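Local coordinates for Mll2253 protein (Mesorhizobium loti, PDB 3Q63) that is of unknown function but belongs to the AHA1 family, and probably shares the helix-grip fold of Bet v 1-like proteins, which often enclose a hydrophobic pocket, at residues L66-N79 with D88-T100. Numbering follows the deposited sequence.
Sequences LAVEPNKTLSYTWN and DLRSVVTFTLTPT
Trp-78 O is gripped by two groups of Ser-91: OG donates to it over 2.8 Å, in the carbonyl plane on a lone pair, while the backbone N adds a weak, bent bond. Ser-91 OG can reach back because chi1 of 69° sets it between its own N and carbonyl carbon; Gln-110 of strand 103-113 also bonds to this hydroxyl. In return, Ser-91 O takes the N-H of Trp-78 from above its carbonyl plane. Beyond this exchange, strands 73-77 and 92-100 run antiparallel, axes 4.6 Å apart at closest, with Leu-74 facing Phe-95 and Tyr-76 facing Val-93 as hydrogen-bonded pairs. The straightest link, Leu-97 N to Lys-72 O, is 2.8 Å long at 178°.

Leu-74, Tyr-76, Val-93 and Phe-95 share one face of the sheet. Tyr-76 leans across to Phe-95, its OH 3.4 Å from CE2 at the ring edge; the ring planes meet obliquely at 51°. Val-93 CG2 packs 3.6 Å from Trp-78 CE3, and Leu-89 CD2 abuts the indole edge at CD1. Helix 118-141 reaches this layer through Trp-128 and Phe-132, and Trp-78 NE1 bonds to Trp-57 O of the second subunit. On the other face, Ser-75 OG and Thr-94 OG1 share a hydrogen bond of 2.9 Å. Ser-75 OG lies 3.2 Å from Val-92 CG1, which also touches Leu-66 CD1.

Strand 60-69 pairs with 73-77 on its other edge, the ladder interrupted by two classic bulges, Leu-66 and Ala-67 against Ser-75, and Lys-72 and Thr-73 against Glu-69. The two faces thus differ in chemistry: Val-93, Phe-95 and Trp-78 pack on the long C-terminal helix and Leu-74 on helix 21-29, consistent with a helix-grip core, whereas the other face mixes one hydroxyl pair, Ser-75 with Thr-94, with the methyl contacts of Val-92 and Leu-66.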
loop_
_atom_site.group_PDB
_atom_site.type_symbol
_atom_site.label_atom_id
_atom_site.label_comp_id
_atom_site.label_asym_id
_atom_site.label_seq_id
_atom_site.Cartn_x
_atom_site.Cartn_y
_atom_site.Cartn_z
ATOM N N LEU B 66 -15.794 -6.589 13.753
ATOM C CA LEU B 66 -17.229 -6.417 13.939
ATOM C C LEU B 66 -17.970 -7.719 14.173
ATOM O O LEU B 66 -18.897 -7.764 14.970
ATOM C CB LEU B 66 -17.838 -5.737 12.715
ATOM C CG LEU B 66 -17.342 -4.334 12.416
ATOM C CD1 LEU B 66 -17.990 -3.858 11.122
ATOM C CD2 LEU B 66 -17.688 -3.394 13.575
ATOM N N ALA B 67 -17.579 -8.769 13.457
ATOM C CA ALA B 67 -18.236 -10.056 13.612
ATOM C C ALA B 67 -17.266 -11.197 13.378
ATOM O O ALA B 67 -16.357 -11.106 12.547
ATOM C CB ALA B 67 -19.415 -10.167 12.651
ATOM N N VAL B 68 -17.461 -12.280 14.124
ATOM C CA VAL B 68 -16.600 -13.440 13.996
ATOM C C VAL B 68 -17.374 -14.733 14.188
ATOM O O VAL B 68 -17.926 -14.986 15.255
ATOM C CB VAL B 68 -15.460 -13.401 15.022
ATOM C CG1 VAL B 68 -14.563 -14.614 14.839
ATOM C CG2 VAL B 68 -14.658 -12.118 14.865
ATOM N N GLU B 69 -17.399 -15.547 13.145
ATOM C CA GLU B 69 -18.077 -16.830 13.185
ATOM C C GLU B 69 -17.115 -17.840 12.567
ATOM O O GLU B 69 -17.094 -18.032 11.352
ATOM C CB GLU B 69 -19.377 -16.753 12.392
ATOM C CG GLU B 69 -20.190 -18.023 12.409
ATOM C CD GLU B 69 -21.576 -17.811 11.839
ATOM O OE1 GLU B 69 -21.684 -17.320 10.690
ATOM O OE2 GLU B 69 -22.558 -18.140 12.540
ATOM N N PRO B 70 -16.302 -18.493 13.412
ATOM C CA PRO B 70 -15.299 -19.488 13.038
ATOM C C PRO B 70 -15.595 -20.302 11.791
ATOM O O PRO B 70 -16.653 -20.925 11.659
ATOM C CB PRO B 70 -15.179 -20.328 14.299
ATOM C CG PRO B 70 -15.297 -19.290 15.360
ATOM C CD PRO B 70 -16.488 -18.482 14.875
ATOM N N ASN B 71 -14.639 -20.263 10.868
ATOM C CA ASN B 71 -14.716 -20.977 9.603
ATOM C C ASN B 71 -15.894 -20.567 8.739
ATOM O O ASN B 71 -16.131 -21.180 7.703
ATOM C CB ASN B 71 -14.770 -22.486 9.852
ATOM C CG ASN B 71 -13.654 -22.966 10.756
ATOM O OD1 ASN B 71 -12.488 -22.613 10.573
ATOM N ND2 ASN B 71 -14.006 -23.785 11.739
ATOM N N LYS B 72 -16.631 -19.533 9.138
ATOM C CA LYS B 72 -17.790 -19.122 8.348
ATOM C C LYS B 72 -17.850 -17.653 7.944
ATOM O O LYS B 72 -17.953 -17.340 6.753
ATOM C CB LYS B 72 -19.079 -19.492 9.088
ATOM C CG LYS B 72 -19.270 -20.989 9.288
ATOM C CD LYS B 72 -20.567 -21.292 10.025
ATOM C CE LYS B 72 -20.777 -22.795 10.183
ATOM N NZ LYS B 72 -22.086 -23.098 10.832
ATOM N N THR B 73 -17.786 -16.759 8.928
ATOM C CA THR B 73 -17.866 -15.328 8.656
ATOM C C THR B 73 -16.871 -14.494 9.456
ATOM O O THR B 73 -16.568 -14.794 10.612
ATOM C CB THR B 73 -19.282 -14.788 8.964
ATOM O OG1 THR B 73 -20.258 -15.605 8.310
ATOM C CG2 THR B 73 -19.427 -13.358 8.474
ATOM N N LEU B 74 -16.380 -13.431 8.830
ATOM C CA LEU B 74 -15.447 -12.523 9.466
ATOM C C LEU B 74 -15.656 -11.124 8.900
ATOM O O LEU B 74 -15.619 -10.926 7.686
ATOM C CB LEU B 74 -14.005 -12.973 9.217
ATOM C CG LEU B 74 -12.893 -12.039 9.716
ATOM C CD1 LEU B 74 -13.015 -11.831 11.218
ATOM C CD2 LEU B 74 -11.539 -12.633 9.365
ATOM N N SER B 75 -15.883 -10.153 9.773
ATOM C CA SER B 75 -16.077 -8.782 9.317
ATOM C C SER B 75 -15.352 -7.795 10.206
ATOM O O SER B 75 -15.232 -7.999 11.413
ATOM C CB SER B 75 -17.568 -8.432 9.283
ATOM O OG SER B 75 -17.762 -7.072 8.933
ATOM N N TYR B 76 -14.846 -6.733 9.589
ATOM C CA TYR B 76 -14.154 -5.669 10.303
ATOM C C TYR B 76 -14.146 -4.382 9.496
ATOM O O TYR B 76 -14.256 -4.417 8.260
ATOM C CB TYR B 76 -12.709 -6.061 10.672
ATOM C CG TYR B 76 -11.839 -6.686 9.590
ATOM C CD1 TYR B 76 -11.626 -8.065 9.558
ATOM C CD2 TYR B 76 -11.157 -5.897 8.659
ATOM C CE1 TYR B 76 -10.752 -8.647 8.636
ATOM C CE2 TYR B 76 -10.279 -6.467 7.731
ATOM C CZ TYR B 76 -10.080 -7.844 7.727
ATOM O OH TYR B 76 -9.208 -8.416 6.821
ATOM N N THR B 77 -14.038 -3.252 10.196
ATOM C CA THR B 77 -14.000 -1.948 9.540
ATOM C C THR B 77 -12.674 -1.819 8.813
ATOM O O THR B 77 -11.681 -2.460 9.168
ATOM C CB THR B 77 -14.107 -0.769 10.548
ATOM O OG1 THR B 77 -13.142 -0.952 11.592
ATOM C CG2 THR B 77 -15.509 -0.675 11.149
ATOM N N TRP B 78 -12.682 -0.966 7.799
ATOM C CA TRP B 78 -11.535 -0.721 6.940
ATOM C C TRP B 78 -11.647 0.770 6.651
ATOM O O TRP B 78 -12.250 1.177 5.654
ATOM C CB TRP B 78 -11.725 -1.569 5.686
ATOM C CG TRP B 78 -10.665 -1.521 4.668
ATOM C CD1 TRP B 78 -10.399 -0.499 3.798
ATOM C CD2 TRP B 78 -9.787 -2.590 4.315
ATOM N NE1 TRP B 78 -9.415 -0.877 2.919
ATOM C CE2 TRP B 78 -9.022 -2.156 3.214
ATOM C CE3 TRP B 78 -9.576 -3.878 4.822
ATOM C CZ2 TRP B 78 -8.060 -2.967 2.608
ATOM C CZ3 TRP B 78 -8.619 -4.687 4.219
ATOM C CH2 TRP B 78 -7.872 -4.227 3.122
ATOM N N ASN B 79 -11.071 1.576 7.544
ATOM C CA ASN B 79 -11.155 3.035 7.459
ATOM C C ASN B 79 -9.860 3.804 7.404
ATOM O O ASN B 79 -8.804 3.328 7.813
ATOM C CB ASN B 79 -11.908 3.593 8.662
ATOM C CG ASN B 79 -13.253 2.945 8.873
ATOM O OD1 ASN B 79 -13.875 2.426 7.941
ATOM N ND2 ASN B 79 -13.730 2.999 10.108
ATOM N N ASP B 88 -11.084 10.078 2.522
ATOM C CA ASP B 88 -11.662 9.778 3.829
ATOM C C ASP B 88 -12.519 8.515 3.693
ATOM O O ASP B 88 -13.724 8.589 3.467
ATOM C CB ASP B 88 -12.511 10.960 4.294
ATOM C CG ASP B 88 -13.004 10.804 5.715
ATOM O OD1 ASP B 88 -12.169 10.591 6.619
ATOM O OD2 ASP B 88 -14.230 10.907 5.926
ATOM N N LEU B 89 -11.886 7.358 3.844
ATOM C CA LEU B 89 -12.564 6.073 3.685
ATOM C C LEU B 89 -13.195 5.506 4.944
ATOM O O LEU B 89 -12.591 5.484 6.011
ATOM C CB LEU B 89 -11.579 5.051 3.105
ATOM C CG LEU B 89 -12.075 3.666 2.678
ATOM C CD1 LEU B 89 -13.163 3.795 1.616
ATOM C CD2 LEU B 89 -10.898 2.872 2.129
ATOM N N ARG B 90 -14.426 5.037 4.796
ATOM C CA ARG B 90 -15.173 4.438 5.889
ATOM C C ARG B 90 -15.899 3.247 5.273
ATOM O O ARG B 90 -16.833 3.412 4.480
ATOM C CB ARG B 90 -16.176 5.443 6.446
ATOM C CG ARG B 90 -16.964 4.940 7.628
ATOM C CD ARG B 90 -17.921 6.008 8.119
ATOM N NE ARG B 90 -18.688 5.557 9.277
ATOM C CZ ARG B 90 -19.588 4.577 9.244
ATOM N NH1 ARG B 90 -20.231 4.236 10.350
ATOM N NH2 ARG B 90 -19.849 3.947 8.104
ATOM N N SER B 91 -15.473 2.040 5.623
ATOM C CA SER B 91 -16.101 0.868 5.029
ATOM C C SER B 91 -16.036 -0.370 5.904
ATOM O O SER B 91 -15.312 -0.419 6.903
ATOM C CB SER B 91 -15.433 0.562 3.691
ATOM O OG SER B 91 -14.106 0.102 3.894
ATOM N N VAL B 92 -16.801 -1.376 5.502
ATOM C CA VAL B 92 -16.839 -2.642 6.210
ATOM C C VAL B 92 -16.492 -3.763 5.237
ATOM O O VAL B 92 -17.076 -3.864 4.158
ATOM C CB VAL B 92 -18.239 -2.938 6.798
ATOM C CG1 VAL B 92 -18.248 -4.318 7.437
ATOM C CG2 VAL B 92 -18.602 -1.882 7.821
ATOM N N VAL B 93 -15.534 -4.592 5.628
ATOM C CA VAL B 93 -15.109 -5.720 4.822
ATOM C C VAL B 93 -15.636 -6.982 5.500
ATOM O O VAL B 93 -15.367 -7.202 6.678
ATOM C CB VAL B 93 -13.558 -5.816 4.742
ATOM C CG1 VAL B 93 -13.151 -7.135 4.094
ATOM C CG2 VAL B 93 -12.991 -4.646 3.932
ATOM N N THR B 94 -16.395 -7.796 4.769
ATOM C CA THR B 94 -16.942 -9.036 5.329
ATOM C C THR B 94 -16.590 -10.228 4.437
ATOM O O THR B 94 -16.844 -10.209 3.232
ATOM C CB THR B 94 -18.495 -8.962 5.489
ATOM O OG1 THR B 94 -18.838 -7.908 6.399
ATOM C CG2 THR B 94 -19.041 -10.283 6.036
ATOM N N PHE B 95 -15.991 -11.256 5.033
ATOM C CA PHE B 95 -15.615 -12.471 4.304
ATOM C C PHE B 95 -16.637 -13.550 4.630
ATOM O O PHE B 95 -17.046 -13.688 5.781
ATOM C CB PHE B 95 -14.233 -12.970 4.742
ATOM C CG PHE B 95 -13.118 -12.003 4.470
ATOM C CD1 PHE B 95 -12.514 -11.949 3.213
ATOM C CD2 PHE B 95 -12.683 -11.134 5.465
ATOM C CE1 PHE B 95 -11.487 -11.039 2.955
ATOM C CE2 PHE B 95 -11.657 -10.217 5.217
ATOM C CZ PHE B 95 -11.059 -10.171 3.959
ATOM N N THR B 96 -17.054 -14.305 3.622
ATOM C CA THR B 96 -18.016 -15.378 3.833
ATOM C C THR B 96 -17.453 -16.658 3.226
ATOM O O THR B 96 -17.142 -16.715 2.032
ATOM C CB THR B 96 -19.391 -15.037 3.202
ATOM O OG1 THR B 96 -19.871 -13.806 3.760
ATOM C CG2 THR B 96 -20.416 -16.138 3.501
ATOM N N LEU B 97 -17.288 -17.669 4.075
ATOM C CA LEU B 97 -16.745 -18.953 3.664
ATOM C C LEU B 97 -17.874 -19.971 3.544
ATOM O O LEU B 97 -18.655 -20.164 4.479
ATOM C CB LEU B 97 -15.702 -19.446 4.680
ATOM C CG LEU B 97 -14.393 -18.656 4.783
ATOM C CD1 LEU B 97 -14.664 -17.261 5.341
ATOM C CD2 LEU B 97 -13.414 -19.393 5.668
ATOM N N THR B 98 -17.964 -20.608 2.383
ATOM C CA THR B 98 -18.993 -21.609 2.141
ATOM C C THR B 98 -18.296 -22.890 1.696
ATOM O O THR B 98 -17.664 -22.927 0.649
ATOM C CB THR B 98 -19.974 -21.159 1.032
ATOM O OG1 THR B 98 -20.571 -19.911 1.396
ATOM C CG2 THR B 98 -21.075 -22.206 0.832
ATOM N N PRO B 99 -18.379 -23.951 2.511
ATOM C CA PRO B 99 -17.753 -25.238 2.194
ATOM C C PRO B 99 -18.275 -25.792 0.874
ATOM O O PRO B 99 -19.472 -25.737 0.611
ATOM C CB PRO B 99 -18.168 -26.127 3.367
ATOM C CG PRO B 99 -18.355 -25.163 4.490
ATOM C CD PRO B 99 -19.048 -23.998 3.822
ATOM N N THR B 100 -17.376 -26.309 0.045
ATOM C CA THR B 100 -17.754 -26.917 -1.226
ATOM C C THR B 100 -17.031 -28.260 -1.291
ATOM O O THR B 100 -16.109 -28.503 -0.524
ATOM C CB THR B 100 -17.294 -26.082 -2.437
ATOM O OG1 THR B 100 -15.869 -25.968 -2.405
ATOM C CG2 THR B 100 -17.921 -24.694 -2.410
#